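Local coordinates for putative isocitrate dehydrogenase, NAD-dependent (Methylococcus capsulatus, PDB 6LKY), which probably catalyses the oxidative decarboxylation of isocitrate to 2-oxoglutarate with NAD as the electron acceptor, aided by a magnesium ion, at residues N93-I98 with I232-A237; V113-N118 with R155-Y160; G183-I188 with V224-F229; D202-I205 with M211-V214. The protein carries 1 engineered substitution. All coordinates share one frame; numbering follows the deposited sequence. Where two conformers were deposited one is given.

Contact 1. Residues N93-I98 with I232-A237; sequences NVRPAI and ILSDLA
The guanidinium of Arg95 meets helix 232-237 at its edge: Ser234 OG lies near the guanidinium plane and takes a bond from Arg95 NH1 at 2.8 Å, with an N-H...O angle of 152°. Asp235 OD1 approaches the same nitrogen obliquely; at 4.1 Å from Arg95 NH1 it makes no salt bridge, but its charge probably still helps to hold the arginine. Arg95 NE reaches back along its own strand to Asn93 OD1 in a weak bond. The extended chain from CG to NE carries the group across to the helix, and Arg95 CD lies alongside Ser234 CB at 3.6 Å. Ser234 has OG between its backbone N and carbonyl carbon (chi1 67°), where it also hydrogen-bonds Gly230 O and Asp231 O one turn back. A small hydroxyl suits this position, since it can serve both the arginine and the helix backbone. The site probably lies at the substrate cleft of the isocitrate and isopropylmalate dehydrogenase fold. Arg95 NH2 hydrogen-bonds a citrate, probably from the crystallisation liquor, which Arg116 also binds, consistent with a pocket for a tricarboxylate substrate. Putting an alanine here would probably leave Ser234 OG without its cationic donor and the citrate without one of its partners. Further along, Ala97 CB and Ala237 CB meet at 3.8 Å, two methyl groups that let the axes of the strand and helix segments approach to 8.9 Å, their directions 25° from parallel. Beyond the helix, Ile232 and Leu236 pack on Ser210 and Val214 of the second subunit.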
# COMPACT_ATOMS: atom_id res chain seq x y z
N ASN A 93 -15.69 1.92 7.66
CA ASN A 93 -15.07 0.62 7.86
C ASN A 93 -13.98 0.82 8.90
O ASN A 93 -12.98 1.50 8.63
CB ASN A 93 -14.53 0.08 6.53
CG ASN A 93 -14.14 -1.40 6.59
OD1 ASN A 93 -13.83 -1.95 7.64
ND2 ASN A 93 -14.19 -2.06 5.43
N VAL A 94 -14.19 0.29 10.10
CA VAL A 94 -13.35 0.54 11.27
C VAL A 94 -12.52 -0.71 11.53
O VAL A 94 -13.08 -1.78 11.79
CB VAL A 94 -14.20 0.91 12.49
CG1 VAL A 94 -13.34 1.26 13.69
CG2 VAL A 94 -15.17 2.06 12.14
N ARG A 95 -11.19 -0.57 11.45
CA ARG A 95 -10.27 -1.71 11.55
C ARG A 95 -9.17 -1.44 12.57
O ARG A 95 -8.17 -0.77 12.25
CB ARG A 95 -9.68 -2.03 10.19
CG ARG A 95 -10.73 -2.61 9.25
CD ARG A 95 -10.22 -2.78 7.84
NE ARG A 95 -11.18 -3.54 7.05
CZ ARG A 95 -10.88 -4.20 5.94
NH1 ARG A 95 -9.65 -4.16 5.45
NH2 ARG A 95 -11.83 -4.88 5.31
N PRO A 96 -9.34 -1.91 13.81
CA PRO A 96 -8.27 -1.79 14.82
C PRO A 96 -7.15 -2.78 14.58
O PRO A 96 -7.37 -3.94 14.22
CB PRO A 96 -8.99 -2.09 16.15
CG PRO A 96 -10.49 -2.04 15.84
CD PRO A 96 -10.60 -2.43 14.39
N ALA A 97 -5.92 -2.31 14.78
CA ALA A 97 -4.72 -3.15 14.78
C ALA A 97 -3.95 -2.83 16.06
O ALA A 97 -3.33 -1.76 16.17
CB ALA A 97 -3.86 -2.91 13.53
N ILE A 98 -4.06 -3.72 17.05
CA ILE A 98 -3.44 -3.58 18.36
C ILE A 98 -2.64 -4.85 18.65
O ILE A 98 -3.19 -5.95 18.56
CB ILE A 98 -4.48 -3.32 19.45
CG1 ILE A 98 -5.40 -2.17 19.02
CG2 ILE A 98 -3.81 -2.96 20.78
CD1 ILE A 98 -6.55 -1.91 19.93
N ILE A 232 -5.57 -1.21 1.61
CA ILE A 232 -4.15 -1.55 1.54
C ILE A 232 -3.48 -1.31 2.89
O ILE A 232 -2.72 -2.16 3.39
CB ILE A 232 -3.47 -0.74 0.42
CG1 ILE A 232 -3.96 -1.18 -0.96
CG2 ILE A 232 -1.94 -0.86 0.51
CD1 ILE A 232 -3.50 -0.25 -2.08
N LEU A 233 -3.76 -0.16 3.51
CA LEU A 233 -3.10 0.21 4.76
C LEU A 233 -3.53 -0.70 5.90
O LEU A 233 -2.70 -1.07 6.75
CB LEU A 233 -3.43 1.66 5.11
CG LEU A 233 -2.47 2.77 4.70
CD1 LEU A 233 -1.36 2.30 3.78
CD2 LEU A 233 -3.27 3.87 4.06
N SER A 234 -4.81 -1.06 5.96
CA SER A 234 -5.26 -1.95 7.02
C SER A 234 -4.68 -3.35 6.86
O SER A 234 -4.41 -4.02 7.87
CB SER A 234 -6.80 -1.97 7.09
OG SER A 234 -7.39 -2.56 5.94
N ASP A 235 -4.42 -3.81 5.61
CA ASP A 235 -3.74 -5.10 5.47
C ASP A 235 -2.26 -5.00 5.86
O ASP A 235 -1.68 -5.94 6.42
CB ASP A 235 -3.87 -5.63 4.05
CG ASP A 235 -5.17 -6.37 3.85
OD1 ASP A 235 -6.10 -6.13 4.65
OD2 ASP A 235 -5.26 -7.17 2.89
N LEU A 236 -1.62 -3.87 5.54
CA LEU A 236 -0.27 -3.62 6.03
C LEU A 236 -0.23 -3.72 7.56
O LEU A 236 0.64 -4.39 8.14
CB LEU A 236 0.19 -2.25 5.52
CG LEU A 236 1.66 -1.80 5.50
CD1 LEU A 236 1.81 -0.44 4.80
CD2 LEU A 236 2.26 -1.72 6.90
N ALA A 237 -1.18 -3.05 8.24
CA ALA A 237 -1.24 -3.07 9.70
C ALA A 237 -1.46 -4.49 10.22
O ALA A 237 -0.84 -4.92 11.21
CB ALA A 237 -2.34 -2.13 10.18

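Contact 2. Residues V113-N118 with R155-Y160; sequences VTVREN and RYAFDY
Val113 and Val115, two residues apart and therefore on the same side of their strand, push their branches into the surface that Tyr156, Ala157 and Tyr160 make on the helix. The strand and helix segments run almost antiparallel, with 157° between their directions and axes 9.1 Å apart. Both methyls of Val113 come to the phenol end of Tyr160 from one side of the ring plane: Val113 CG1 touches Tyr160 CE1 at 3.8 Å, while Val113 CG2 comes to 3.6 Å from Tyr160 OH. The two side chains stand at about a right angle, and a beta-branched residue suits this place because it offers two methyls to that one end. Val115 fills the neighbouring hollow. Its CG1, anti to the backbone N, is the bump that enters between Tyr156 CD1 at 4.0 Å and Ala157 CB at 4.1 Å. The floor of that hollow is Ala157, small enough to let the backbones draw in to 6.1 Å between Val115 CA and Ala157 CA. Tyr156 is the raised wall beside it, and Tyr160, a turn on, meets Val113; each tyrosine has its ring anti to the backbone N (chi1 175° at Tyr160), which sends the ring toward the sheet. The contact is wholly van der Waals in character. Around it, Val94 of strand 92-98 leans on both tyrosines, Ile153 of the same helix covers Val115, and Val224 of strand 222-225 packs on Ala157, so helix 147-163 lies over three adjoining strands of the large sheet.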
# COMPACT_ATOMS: atom_id res chain seq x y z
N VAL A 113 -6.01 2.54 14.61
CA VAL A 113 -7.32 2.20 14.05
C VAL A 113 -7.44 2.87 12.68
O VAL A 113 -7.29 4.09 12.56
CB VAL A 113 -8.47 2.64 14.97
CG1 VAL A 113 -9.82 2.25 14.33
CG2 VAL A 113 -8.32 2.01 16.36
N THR A 114 -7.71 2.07 11.64
CA THR A 114 -7.98 2.59 10.31
C THR A 114 -9.48 2.83 10.14
O THR A 114 -10.29 1.94 10.41
CB THR A 114 -7.47 1.64 9.22
OG1 THR A 114 -6.04 1.53 9.33
CG2 THR A 114 -7.79 2.20 7.83
N VAL A 115 -9.84 4.03 9.72
CA VAL A 115 -11.20 4.40 9.37
C VAL A 115 -11.22 4.62 7.86
O VAL A 115 -10.75 5.65 7.36
CB VAL A 115 -11.65 5.64 10.15
CG1 VAL A 115 -13.06 6.05 9.77
CG2 VAL A 115 -11.57 5.35 11.67
N ARG A 116 -11.80 3.66 7.14
CA ARG A 116 -11.79 3.61 5.69
C ARG A 116 -13.18 3.96 5.18
O ARG A 116 -14.18 3.34 5.59
CB ARG A 116 -11.34 2.23 5.17
CG ARG A 116 -12.28 1.62 4.12
CD ARG A 116 -11.62 0.81 3.02
NE ARG A 116 -11.64 -0.60 3.30
CZ ARG A 116 -11.84 -1.58 2.42
NH1 ARG A 116 -12.12 -1.33 1.14
NH2 ARG A 116 -11.82 -2.84 2.84
N GLU A 117 -13.24 4.97 4.31
CA GLU A 117 -14.46 5.23 3.55
C GLU A 117 -14.85 3.97 2.79
O GLU A 117 -14.02 3.35 2.12
CB GLU A 117 -14.24 6.40 2.60
CG GLU A 117 -15.54 7.08 2.15
CD GLU A 117 -16.39 6.20 1.23
OE1 GLU A 117 -15.82 5.58 0.30
OE2 GLU A 117 -17.63 6.12 1.44
N ASN A 118 -16.12 3.61 2.87
CA ASN A 118 -16.54 2.26 2.57
C ASN A 118 -17.48 2.16 1.39
O ASN A 118 -17.88 1.05 1.03
CB ASN A 118 -17.21 1.65 3.81
CG ASN A 118 -16.90 0.18 4.02
OD1 ASN A 118 -15.89 -0.34 3.53
ND2 ASN A 118 -17.75 -0.49 4.79
N ARG A 155 -15.79 13.12 9.66
CA ARG A 155 -16.43 13.35 10.95
C ARG A 155 -16.50 12.06 11.76
O ARG A 155 -16.29 12.09 12.99
CB ARG A 155 -17.83 13.93 10.78
CG ARG A 155 -17.85 15.35 10.24
CD ARG A 155 -19.09 16.10 10.67
NE ARG A 155 -18.93 17.53 10.42
CZ ARG A 155 -19.39 18.13 9.33
NH1 ARG A 155 -20.06 17.43 8.42
NH2 ARG A 155 -19.21 19.43 9.16
N TYR A 156 -16.79 10.92 11.12
CA TYR A 156 -16.79 9.66 11.86
C TYR A 156 -15.44 9.41 12.50
O TYR A 156 -15.37 8.95 13.64
CB TYR A 156 -17.17 8.47 10.97
CG TYR A 156 -17.29 7.18 11.78
CD1 TYR A 156 -16.17 6.49 12.19
CD2 TYR A 156 -18.53 6.68 12.14
CE1 TYR A 156 -16.27 5.34 12.95
CE2 TYR A 156 -18.65 5.52 12.88
CZ TYR A 156 -17.51 4.87 13.29
OH TYR A 156 -17.61 3.71 14.04
N ALA A 157 -14.35 9.69 11.77
CA ALA A 157 -13.02 9.43 12.33
C ALA A 157 -12.76 10.32 13.56
O ALA A 157 -12.25 9.85 14.58
CB ALA A 157 -11.94 9.65 11.27
N PHE A 158 -13.11 11.60 13.47
CA PHE A 158 -12.90 12.48 14.63
C PHE A 158 -13.80 12.10 15.81
O PHE A 158 -13.34 12.07 16.97
CB PHE A 158 -13.13 13.94 14.24
CG PHE A 158 -11.95 14.57 13.54
CD1 PHE A 158 -10.85 14.98 14.25
CD2 PHE A 158 -11.97 14.76 12.17
CE1 PHE A 158 -9.77 15.58 13.62
CE2 PHE A 158 -10.89 15.34 11.53
CZ PHE A 158 -9.79 15.75 12.25
N ASP A 159 -15.09 11.83 15.55
CA ASP A 159 -16.00 11.40 16.61
C ASP A 159 -15.51 10.11 17.25
O ASP A 159 -15.57 9.96 18.48
CB ASP A 159 -17.42 11.20 16.08
CG ASP A 159 -18.08 12.49 15.66
OD1 ASP A 159 -17.54 13.56 16.01
OD2 ASP A 159 -19.13 12.44 14.97
N TYR A 160 -14.99 9.18 16.44
CA TYR A 160 -14.47 7.93 16.98
C TYR A 160 -13.25 8.19 17.85
O TYR A 160 -13.11 7.59 18.92
CB TYR A 160 -14.10 6.97 15.84
CG TYR A 160 -13.44 5.68 16.31
CD1 TYR A 160 -12.06 5.62 16.55
CD2 TYR A 160 -14.19 4.53 16.52
CE1 TYR A 160 -11.47 4.44 16.99
CE2 TYR A 160 -13.61 3.36 16.95
CZ TYR A 160 -12.25 3.32 17.18
OH TYR A 160 -11.70 2.14 17.60

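Contact 3. Residues G183-I188 with V224-F229; sequences GLFLEI and VTTNLF
Phe185 lays one ring face over the methyl of Thr226, and this is where the two segments pack tightly. Thr226 CG2 stands 3.7 Å from the centroid of the Phe185 ring and 6° off its normal, a nearly ideal CH-pi contact in which the methyl is about equally far from all six ring carbons. Phe185 CG is anti to the backbone N (chi1 -173°), which swings the ring off the helix toward the strand end. One side of the ring borders the backbone: Phe185 CE2 lies 3.8 Å from Thr225 CA, approached obliquely, and Val224 O sits near the ring plane at the edge. The fit slackens toward Val224, whose CG2 comes no closer than 4.5 Å to Phe185 CZ. Thr226 is partly exposed, although its methyl is tightly held. A threonine suits this boundary, giving its methyl to the aromatic face while its hydroxyl, on the other branch, takes no part in the contact. Thr225 points away instead, and its OG1 bonds Val172 O of the adjacent strand. Ser150, Ile153 and Ile154 of helix 147-163, with Leu171, also touch Phe185. Thr226 is the N-cap residue of helix 227-240, without a capping bond from its side chain. The contact thus fastens helix 181-193 to the turn between a strand end and the helix after it, a beta-alpha connection of the alpha/beta domain in the isocitrate and isopropylmalate dehydrogenase fold.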
# COMPACT_ATOMS: atom_id res chain seq x y z
N GLY A 183 -7.57 15.35 -3.58
CA GLY A 183 -7.48 16.76 -3.19
C GLY A 183 -8.73 17.27 -2.49
O GLY A 183 -8.64 18.00 -1.50
N LEU A 184 -9.91 16.92 -3.01
CA LEU A 184 -11.16 17.31 -2.35
C LEU A 184 -11.29 16.62 -0.99
O LEU A 184 -11.69 17.25 0.00
CB LEU A 184 -12.35 16.97 -3.24
CG LEU A 184 -13.76 17.31 -2.74
CD1 LEU A 184 -13.92 18.82 -2.55
CD2 LEU A 184 -14.82 16.76 -3.68
N PHE A 185 -10.93 15.34 -0.92
CA PHE A 185 -10.93 14.65 0.37
C PHE A 185 -10.05 15.38 1.39
O PHE A 185 -10.47 15.65 2.52
CB PHE A 185 -10.46 13.20 0.15
CG PHE A 185 -10.57 12.33 1.36
CD1 PHE A 185 -11.80 11.94 1.83
CD2 PHE A 185 -9.44 11.89 2.01
CE1 PHE A 185 -11.91 11.13 2.95
CE2 PHE A 185 -9.53 11.07 3.13
CZ PHE A 185 -10.77 10.69 3.59
N LEU A 186 -8.82 15.72 1.00
CA LEU A 186 -7.89 16.42 1.90
C LEU A 186 -8.44 17.79 2.32
O LEU A 186 -8.37 18.17 3.50
CB LEU A 186 -6.54 16.57 1.20
CG LEU A 186 -5.47 17.38 1.96
CD1 LEU A 186 -5.17 16.75 3.32
CD2 LEU A 186 -4.20 17.49 1.14
N GLU A 187 -8.96 18.56 1.36
CA GLU A 187 -9.47 19.89 1.66
C GLU A 187 -10.63 19.83 2.65
O GLU A 187 -10.69 20.60 3.62
CB GLU A 187 -9.91 20.57 0.36
CG GLU A 187 -10.60 21.90 0.54
CD GLU A 187 -11.33 22.32 -0.72
OE1 GLU A 187 -10.65 22.44 -1.77
OE2 GLU A 187 -12.57 22.51 -0.66
N ILE A 188 -11.56 18.89 2.42
CA ILE A 188 -12.66 18.71 3.36
C ILE A 188 -12.14 18.30 4.74
O ILE A 188 -12.63 18.79 5.77
CB ILE A 188 -13.67 17.71 2.79
CG1 ILE A 188 -14.43 18.36 1.63
CG2 ILE A 188 -14.59 17.23 3.89
CD1 ILE A 188 -15.22 17.39 0.76
N VAL A 224 -7.54 8.10 8.76
CA VAL A 224 -8.77 8.22 7.99
C VAL A 224 -8.40 8.33 6.51
O VAL A 224 -7.48 9.08 6.15
CB VAL A 224 -9.66 9.39 8.45
CG1 VAL A 224 -9.03 10.74 8.12
CG2 VAL A 224 -11.07 9.27 7.82
N THR A 225 -9.06 7.54 5.68
CA THR A 225 -8.64 7.52 4.28
C THR A 225 -9.76 6.96 3.42
O THR A 225 -10.83 6.56 3.90
CB THR A 225 -7.33 6.74 4.13
OG1 THR A 225 -6.80 6.95 2.82
CG2 THR A 225 -7.53 5.27 4.37
N THR A 226 -9.51 6.97 2.11
CA THR A 226 -10.48 6.53 1.12
C THR A 226 -10.40 5.01 0.94
O THR A 226 -9.54 4.33 1.51
CB THR A 226 -10.27 7.31 -0.19
OG1 THR A 226 -8.90 7.29 -0.56
CG2 THR A 226 -10.68 8.78 -0.00
N ASN A 227 -11.31 4.49 0.11
CA ASN A 227 -11.64 3.06 0.10
C ASN A 227 -10.41 2.18 -0.19
O ASN A 227 -10.03 1.34 0.64
CB ASN A 227 -12.75 2.85 -0.95
CG ASN A 227 -13.77 1.79 -0.54
OD1 ASN A 227 -13.42 0.76 0.03
ND2 ASN A 227 -15.06 2.06 -0.82
N LEU A 228 -9.77 2.37 -1.35
CA LEU A 228 -8.66 1.49 -1.70
C LEU A 228 -7.47 1.68 -0.76
O LEU A 228 -6.79 0.71 -0.39
CB LEU A 228 -8.25 1.70 -3.16
CG LEU A 228 -7.13 0.78 -3.67
CD1 LEU A 228 -7.51 -0.68 -3.51
CD2 LEU A 228 -6.77 1.06 -5.12
N PHE A 229 -7.15 2.93 -0.42
CA PHE A 229 -6.03 3.16 0.48
C PHE A 229 -6.29 2.53 1.84
O PHE A 229 -5.39 1.97 2.46
CB PHE A 229 -5.76 4.66 0.65
CG PHE A 229 -5.30 5.35 -0.60
CD1 PHE A 229 -4.86 4.62 -1.71
CD2 PHE A 229 -5.32 6.75 -0.68
CE1 PHE A 229 -4.44 5.27 -2.88
CE2 PHE A 229 -4.90 7.41 -1.84
CZ PHE A 229 -4.46 6.66 -2.95

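Contact 4. Residues D202-I205 with M211-V214; sequences DDRI and MQMV. With NAD (nicotinamide-adenine-dinucleotide), chain H.
Arg204 folds sharply at its second torsion (chi2 -67°), whereas Gln212 stretches out beyond CG, and the two side chains meet at about a right angle. Arg204 NE gives its hydrogen to Gln212 OE1 at 3.1 Å. The oxygen lies in the guanidinium plane, but the bond is bent, 138° at the hydrogen, and the amide plane stands 89° from that of the guanidinium. The bend also turns Arg204 NH1 back to Asp203 O, 2.9 Å away and reached from above the carbonyl plane. Asp202 OD2 is 3.9 Å from Arg204 NH2, well out of the guanidinium plane, so that this long ion pair is one of charge alone. An arginine suits the place because its separate nitrogens can serve the amide and the carbonyl, while its positive charge suits the nearby carboxylate. With a leucine in its place, Gln212 OE1 would probably lose its donor across the contact and the amide would be set freer to turn. Flanking residues face bound NAD: Ile205 CD1 approaches the phosphate oxygen NAD O2N at 3.5 Å, and Met211 CE rests against ribose carbon NAD C4B at 3.9 Å. Residues of the second subunit, among them Asp268 and Gly264, also bind this NAD. Strand 200-205 is an outermost strand of the sheet within this chain, beside strand 168-173, and leads straight into helix 206-215, whose Met213 packs on Leu233, Leu236 and Ala237 of helix 227-240.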
# COMPACT_ATOMS: atom_id res chain seq x y z
N ASP A 202 -3.14 15.73 11.28
CA ASP A 202 -2.15 15.87 10.22
C ASP A 202 -2.54 15.01 9.01
O ASP A 202 -3.59 14.35 9.00
CB ASP A 202 -0.74 15.55 10.76
CG ASP A 202 -0.58 14.13 11.25
OD1 ASP A 202 -1.50 13.30 11.11
OD2 ASP A 202 0.50 13.85 11.81
N ASP A 203 -1.70 15.05 7.97
CA ASP A 203 -1.98 14.35 6.73
C ASP A 203 -0.68 13.75 6.17
O ASP A 203 0.41 14.28 6.39
CB ASP A 203 -2.67 15.27 5.71
CG ASP A 203 -1.73 16.32 5.14
OD1 ASP A 203 -1.10 16.05 4.09
OD2 ASP A 203 -1.61 17.42 5.74
N ARG A 204 -0.82 12.65 5.43
CA ARG A 204 0.32 11.96 4.85
C ARG A 204 -0.02 11.48 3.45
O ARG A 204 -1.16 11.06 3.19
CB ARG A 204 0.75 10.75 5.70
CG ARG A 204 1.37 11.09 7.04
CD ARG A 204 2.72 11.78 6.87
NE ARG A 204 3.39 12.01 8.15
CZ ARG A 204 3.27 13.12 8.87
NH1 ARG A 204 2.50 14.12 8.45
NH2 ARG A 204 3.93 13.24 10.02
N ILE A 205 0.95 11.57 2.54
CA ILE A 205 0.81 10.93 1.24
C ILE A 205 0.99 9.43 1.41
O ILE A 205 1.85 8.97 2.18
CB ILE A 205 1.79 11.53 0.22
CG1 ILE A 205 1.67 13.06 0.23
CG2 ILE A 205 1.47 11.03 -1.18
CD1 ILE A 205 2.65 13.80 -0.71
N MET A 211 5.68 3.58 4.12
CA MET A 211 7.04 3.48 4.66
C MET A 211 7.05 3.71 6.17
O MET A 211 7.63 2.94 6.94
CB MET A 211 7.96 4.48 3.95
CG MET A 211 9.37 4.62 4.54
SD MET A 211 9.41 5.69 6.00
CE MET A 211 8.97 7.30 5.29
N GLN A 212 6.34 4.76 6.61
CA GLN A 212 6.32 5.11 8.03
C GLN A 212 5.64 4.03 8.85
O GLN A 212 6.07 3.72 9.97
CB GLN A 212 5.61 6.46 8.22
CG GLN A 212 6.51 7.67 7.87
CD GLN A 212 5.74 8.97 7.56
OE1 GLN A 212 4.58 9.13 7.94
NE2 GLN A 212 6.39 9.90 6.84
N MET A 213 4.60 3.39 8.30
CA MET A 213 3.93 2.32 9.02
C MET A 213 4.85 1.12 9.20
O MET A 213 4.84 0.48 10.26
CB MET A 213 2.66 1.90 8.29
CG MET A 213 1.55 2.91 8.42
SD MET A 213 0.00 2.33 7.69
CE MET A 213 -0.37 1.01 8.87
N VAL A 214 5.67 0.78 8.20
CA VAL A 214 6.54 -0.38 8.44
C VAL A 214 7.71 -0.03 9.36
O VAL A 214 8.23 -0.91 10.05
CB VAL A 214 7.06 -1.03 7.14
CG1 VAL A 214 5.91 -1.59 6.32
CG2 VAL A 214 7.91 -0.07 6.33
PA NAD H . 9.26 12.57 1.29
O1A NAD H . 9.81 13.93 0.93
O2A NAD H . 9.95 11.44 0.54
O5B NAD H . 9.46 12.43 2.87
C5B NAD H . 8.98 11.26 3.55
C4B NAD H . 9.80 11.08 4.82
O4B NAD H . 11.11 10.57 4.48
C3B NAD H . 10.03 12.43 5.51
O3B NAD H . 9.88 12.31 6.93
C2B NAD H . 11.45 12.78 5.13
O2B NAD H . 12.20 13.55 6.08
C1B NAD H . 12.15 11.44 4.95
N9A NAD H . 13.18 11.75 3.95
C8A NAD H . 12.98 11.18 2.61
N7A NAD H . 14.33 11.27 2.00
C5A NAD H . 15.14 10.67 3.07
C6A NAD H . 16.67 10.78 3.08
N6A NAD H . 17.21 11.36 1.85
N1A NAD H . 17.05 11.41 4.35
C2A NAD H . 16.41 10.64 5.43
N3A NAD H . 15.00 11.04 5.60
C4A NAD H . 14.56 11.39 4.25
O3 NAD H . 7.71 12.46 0.94
PN NAD H . 6.57 13.56 1.19
O1N NAD H . 6.83 14.37 2.42
O2N NAD H . 5.30 12.77 1.28
O5D NAD H . 6.58 14.49 -0.13
C5D NAD H . 7.37 15.68 -0.24
C4D NAD H . 7.39 16.16 -1.70
O4D NAD H . 8.20 15.28 -2.53
C3D NAD H . 6.01 16.21 -2.35
O3D NAD H . 5.83 17.46 -3.02
C2D NAD H . 6.04 15.08 -3.37
O2D NAD H . 5.29 15.39 -4.56
C1D NAD H . 7.51 14.99 -3.76
N1N NAD H . 7.79 13.63 -4.26
C2N NAD H . 8.96 13.67 -5.14
C3N NAD H . 9.71 12.36 -5.37
C7N NAD H . 10.57 12.23 -6.64
O7N NAD H . 10.79 13.53 -7.17
N7N NAD H . 10.16 11.27 -7.68
C4N NAD H . 9.15 11.08 -4.76
C5N NAD H . 8.13 11.20 -3.64
C6N NAD H . 7.65 12.59 -3.22

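How the contacts relate
From the N terminus, strand 92-98 opens the longest loop, which contact 1 closes only when helix 227-240 returns. Within it, contact 2 opens on strand 111-117 and closes on helix 147-163; backbone bonds between the two strands, such as Arg95 N to Thr114 O, join contacts 1 and 2 in one sheet. Contact 3 then opens on helix 181-193, and contact 4 opens and closes inside its loop before the chain reaches 224-229. Contacts 2 and 3 follow in series, and none cross. Arg116 NH1 bonds Asn227 OD1 between contacts 2 and 3, while Met213 and Leu236 pack contact 4 on contact 1 near the second subunit.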